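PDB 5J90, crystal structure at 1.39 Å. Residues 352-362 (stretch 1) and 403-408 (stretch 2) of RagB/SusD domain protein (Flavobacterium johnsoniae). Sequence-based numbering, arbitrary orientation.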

# COMPACT_ATOMS: atom_id res chain seq x y z
N THR A 352 -26.46 -15.83 6.82
CA THR A 352 -26.00 -15.70 5.45
C THR A 352 -25.83 -14.22 5.11
O THR A 352 -26.43 -13.35 5.75
N ALA A 353 -25.04 -13.93 4.09
CA ALA A 353 -24.88 -12.54 3.64
C ALA A 353 -26.23 -11.89 3.33
O ALA A 353 -26.48 -10.74 3.72
N GLN A 354 -27.12 -12.62 2.65
CA GLN A 354 -28.42 -12.05 2.31
C GLN A 354 -29.25 -11.73 3.55
O GLN A 354 -29.82 -10.64 3.65
N GLU A 355 -29.29 -12.67 4.50
CA GLU A 355 -30.08 -12.48 5.72
C GLU A 355 -29.60 -11.25 6.49
O GLU A 355 -30.40 -10.45 6.99
N LEU A 356 -28.28 -11.11 6.59
CA LEU A 356 -27.67 -10.05 7.37
C LEU A 356 -27.85 -8.69 6.69
O LEU A 356 -28.15 -7.69 7.35
N TYR A 357 -27.72 -8.66 5.37
CA TYR A 357 -27.99 -7.46 4.57
C TYR A 357 -29.41 -6.98 4.79
O TYR A 357 -29.65 -5.80 5.07
N GLU A 358 -30.37 -7.89 4.67
CA GLU A 358 -31.77 -7.49 4.79
C GLU A 358 -32.11 -7.08 6.22
O GLU A 358 -32.91 -6.16 6.44
N ALA A 359 -31.49 -7.75 7.20
CA ALA A 359 -31.68 -7.38 8.60
C ALA A 359 -31.10 -5.99 8.89
O ALA A 359 -31.66 -5.25 9.70
N GLY A 360 -29.99 -5.64 8.26
CA GLY A 360 -29.40 -4.33 8.45
C GLY A 360 -30.30 -3.22 7.92
O GLY A 360 -30.46 -2.17 8.57
N ILE A 361 -30.88 -3.44 6.75
CA ILE A 361 -31.81 -2.46 6.17
C ILE A 361 -33.02 -2.27 7.09
O ILE A 361 -33.40 -1.13 7.39
N LYS A 362 -33.61 -3.37 7.55
CA LYS A 362 -34.74 -3.30 8.48
C LYS A 362 -34.38 -2.55 9.76
O LYS A 362 -35.14 -1.72 10.24
N VAL A 403 -26.73 0.25 -9.01
CA VAL A 403 -27.03 -1.03 -8.39
C VAL A 403 -28.40 -0.91 -7.73
O VAL A 403 -28.76 0.15 -7.21
N THR A 404 -29.17 -1.99 -7.75
CA THR A 404 -30.47 -2.00 -7.09
C THR A 404 -30.33 -2.45 -5.64
O THR A 404 -29.27 -2.91 -5.21
N VAL A 405 -31.41 -2.35 -4.89
CA VAL A 405 -31.40 -2.79 -3.50
C VAL A 405 -31.47 -4.31 -3.39
O VAL A 405 -30.74 -4.90 -2.60
N ALA A 406 -32.34 -4.94 -4.17
CA ALA A 406 -32.64 -6.36 -4.01
C ALA A 406 -31.41 -7.26 -4.09
O ALA A 406 -30.58 -7.12 -4.99
N TRP A 407 -31.33 -8.20 -3.16
CA TRP A 407 -30.27 -9.19 -3.18
C TRP A 407 -30.44 -10.12 -4.37
O TRP A 407 -31.54 -10.57 -4.67
N ASP A 408 -29.33 -10.40 -5.04
CA ASP A 408 -29.28 -11.37 -6.12
C ASP A 408 -28.20 -12.38 -5.77
O ASP A 408 -27.02 -12.05 -5.77

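A short irregular segment can be held against a helix by very few side chains, provided that one large aromatic residue covers the helix surface and the polar groups around it find partners. Residues 352-362 and 403-408 of this RagB/SusD domain protein illustrate the principle, burying 341 Å² between them, both sides summed. Stretch 1 is helical from Ala353 onward, whereas stretch 2 has no regular helix or strand.

The centre is Trp407, which has the largest covered area of any residue in the contact. Its CA-to-CB bond points toward the helix, and chi1 near t with chi2 at -98° lays the indole across the first helical turn. Gln354 packs over one face of the indole: its CB lies 3.5 Å from the centroid of the five-membered ring of Trp407 and only 11° off the ring normal, a CH-pi contact, while Gln354 CG comes within 3.4 Å of Trp407 CG. Farther along the indole, Ala353 CB touches Trp407 CH2 at 3.8 Å, and Ala353 C lies over one face of the ring system.

One turn on, Tyr357 also points toward stretch 2, with chi1 t. Tyr357 CD2 meets Trp407 CE3 at 3.6 Å, but the two rings are oblique, their planes at 49° and the centroids of the phenol and the six-membered ring 5.4 Å apart. The apolar surface continues to Ile361 (chi1 m, chi2 t), whose CD1 rests 4.0 Å from CG1 of Val405, itself in the t rotamer. By contrast, Ala406 and Asp408 point away.

Polar groups complete the arrangement. From its contact with the indole, the phenol of Tyr357 runs on, away from that ring, to the backbone of stretch 2, where Tyr357 OH donates a short hydrogen bond to Val405 O, 2.6 Å away and near the plane of the phenol ring.

At the other polar site, Glu358 (chi1 m, chi2 t) starts sideways, but its end comes nearer to stretch 2. Within the helix, Gln354, extended with chi1 and chi2 both t, donates from NE2 to Glu358 OE2 at 3.0 Å; Gln354 thus packs on the indole through its aliphatic part while its amide holds the carboxylate of Glu358. The same carboxylate oxygen, Glu358 OE2, accepts from a water at 2.6 Å, and that water oxygen in turn accepts from Trp407 N at 2.8 Å. The water bridges Glu358 OE2 and Trp407 N, the polar link between the stretches at this edge.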

# COMPACT_ATOMS: atom_id res chain seq x y z
CB THR A 352 -27.00 -16.30 4.45
OG1 THR A 352 -28.23 -15.56 4.50
CG2 THR A 352 -27.27 -17.78 4.77
CB ALA A 353 -23.95 -12.47 2.44
CB GLN A 354 -29.24 -12.92 1.36
CG GLN A 354 -30.54 -12.20 0.94
CD GLN A 354 -31.47 -13.03 0.07
OE1 GLN A 354 -31.17 -14.16 -0.30
NE2 GLN A 354 -32.62 -12.45 -0.27
CB GLU A 355 -29.97 -13.70 6.64
CG GLU A 355 -30.66 -14.97 6.16
CD GLU A 355 -30.36 -16.16 7.05
OE1 GLU A 355 -29.30 -16.18 7.73
OE2 GLU A 355 -31.19 -17.10 7.08
CB LEU A 356 -26.19 -10.37 7.60
CG LEU A 356 -26.01 -11.56 8.55
CD1 LEU A 356 -24.60 -12.13 8.42
CD2 LEU A 356 -26.30 -11.16 9.99
CB TYR A 357 -27.76 -7.80 3.10
CG TYR A 357 -28.14 -6.74 2.07
CD1 TYR A 357 -27.41 -5.56 1.95
CD2 TYR A 357 -29.19 -6.97 1.18
CE1 TYR A 357 -27.72 -4.62 0.98
CE2 TYR A 357 -29.51 -6.03 0.20
CZ TYR A 357 -28.76 -4.85 0.11
OH TYR A 357 -29.04 -3.91 -0.85
CB GLU A 358 -32.69 -8.61 4.28
CG GLU A 358 -32.52 -8.85 2.79
CD GLU A 358 -33.52 -9.83 2.20
OE1 GLU A 358 -34.25 -10.49 2.97
OE2 GLU A 358 -33.55 -9.92 0.96
CB ALA A 359 -31.08 -8.42 9.53
CB ILE A 361 -32.26 -2.86 4.75
CG1 ILE A 361 -31.04 -2.97 3.82
CG2 ILE A 361 -33.26 -1.85 4.19
CD1 ILE A 361 -31.37 -3.61 2.48
CB LYS A 362 -35.26 -4.69 8.80
CG LYS A 362 -36.34 -4.71 9.88
CD LYS A 362 -36.72 -6.14 10.27
CE LYS A 362 -37.38 -6.18 11.64
NZ LYS A 362 -38.44 -5.14 11.77
CB VAL A 403 -25.93 -1.40 -7.35
CG1 VAL A 403 -25.90 -0.40 -6.20
CG2 VAL A 403 -26.12 -2.81 -6.84
CB THR A 404 -31.44 -2.96 -7.79
OG1 THR A 404 -30.92 -4.29 -7.71
CG2 THR A 404 -31.62 -2.58 -9.25
CB VAL A 405 -32.56 -2.17 -2.70
CG1 VAL A 405 -32.56 -2.72 -1.28
CG2 VAL A 405 -32.45 -0.65 -2.66
CB ALA A 406 -33.68 -6.81 -5.04
CB TRP A 407 -30.27 -10.02 -1.90
CG TRP A 407 -29.05 -10.87 -1.75
CD1 TRP A 407 -28.92 -12.20 -2.05
CD2 TRP A 407 -27.77 -10.44 -1.27
NE1 TRP A 407 -27.63 -12.62 -1.79
CE2 TRP A 407 -26.91 -11.56 -1.30
CE3 TRP A 407 -27.27 -9.22 -0.81
CZ2 TRP A 407 -25.59 -11.50 -0.89
CZ3 TRP A 407 -25.94 -9.16 -0.41
CH2 TRP A 407 -25.12 -10.29 -0.44
CB ASP A 408 -28.95 -10.66 -7.43
CG ASP A 408 -28.87 -11.61 -8.62
OD1 ASP A 408 -29.01 -12.84 -8.44
OD2 ASP A 408 -28.66 -11.11 -9.74
O HOH W 1 -32.98 -8.11 -0.86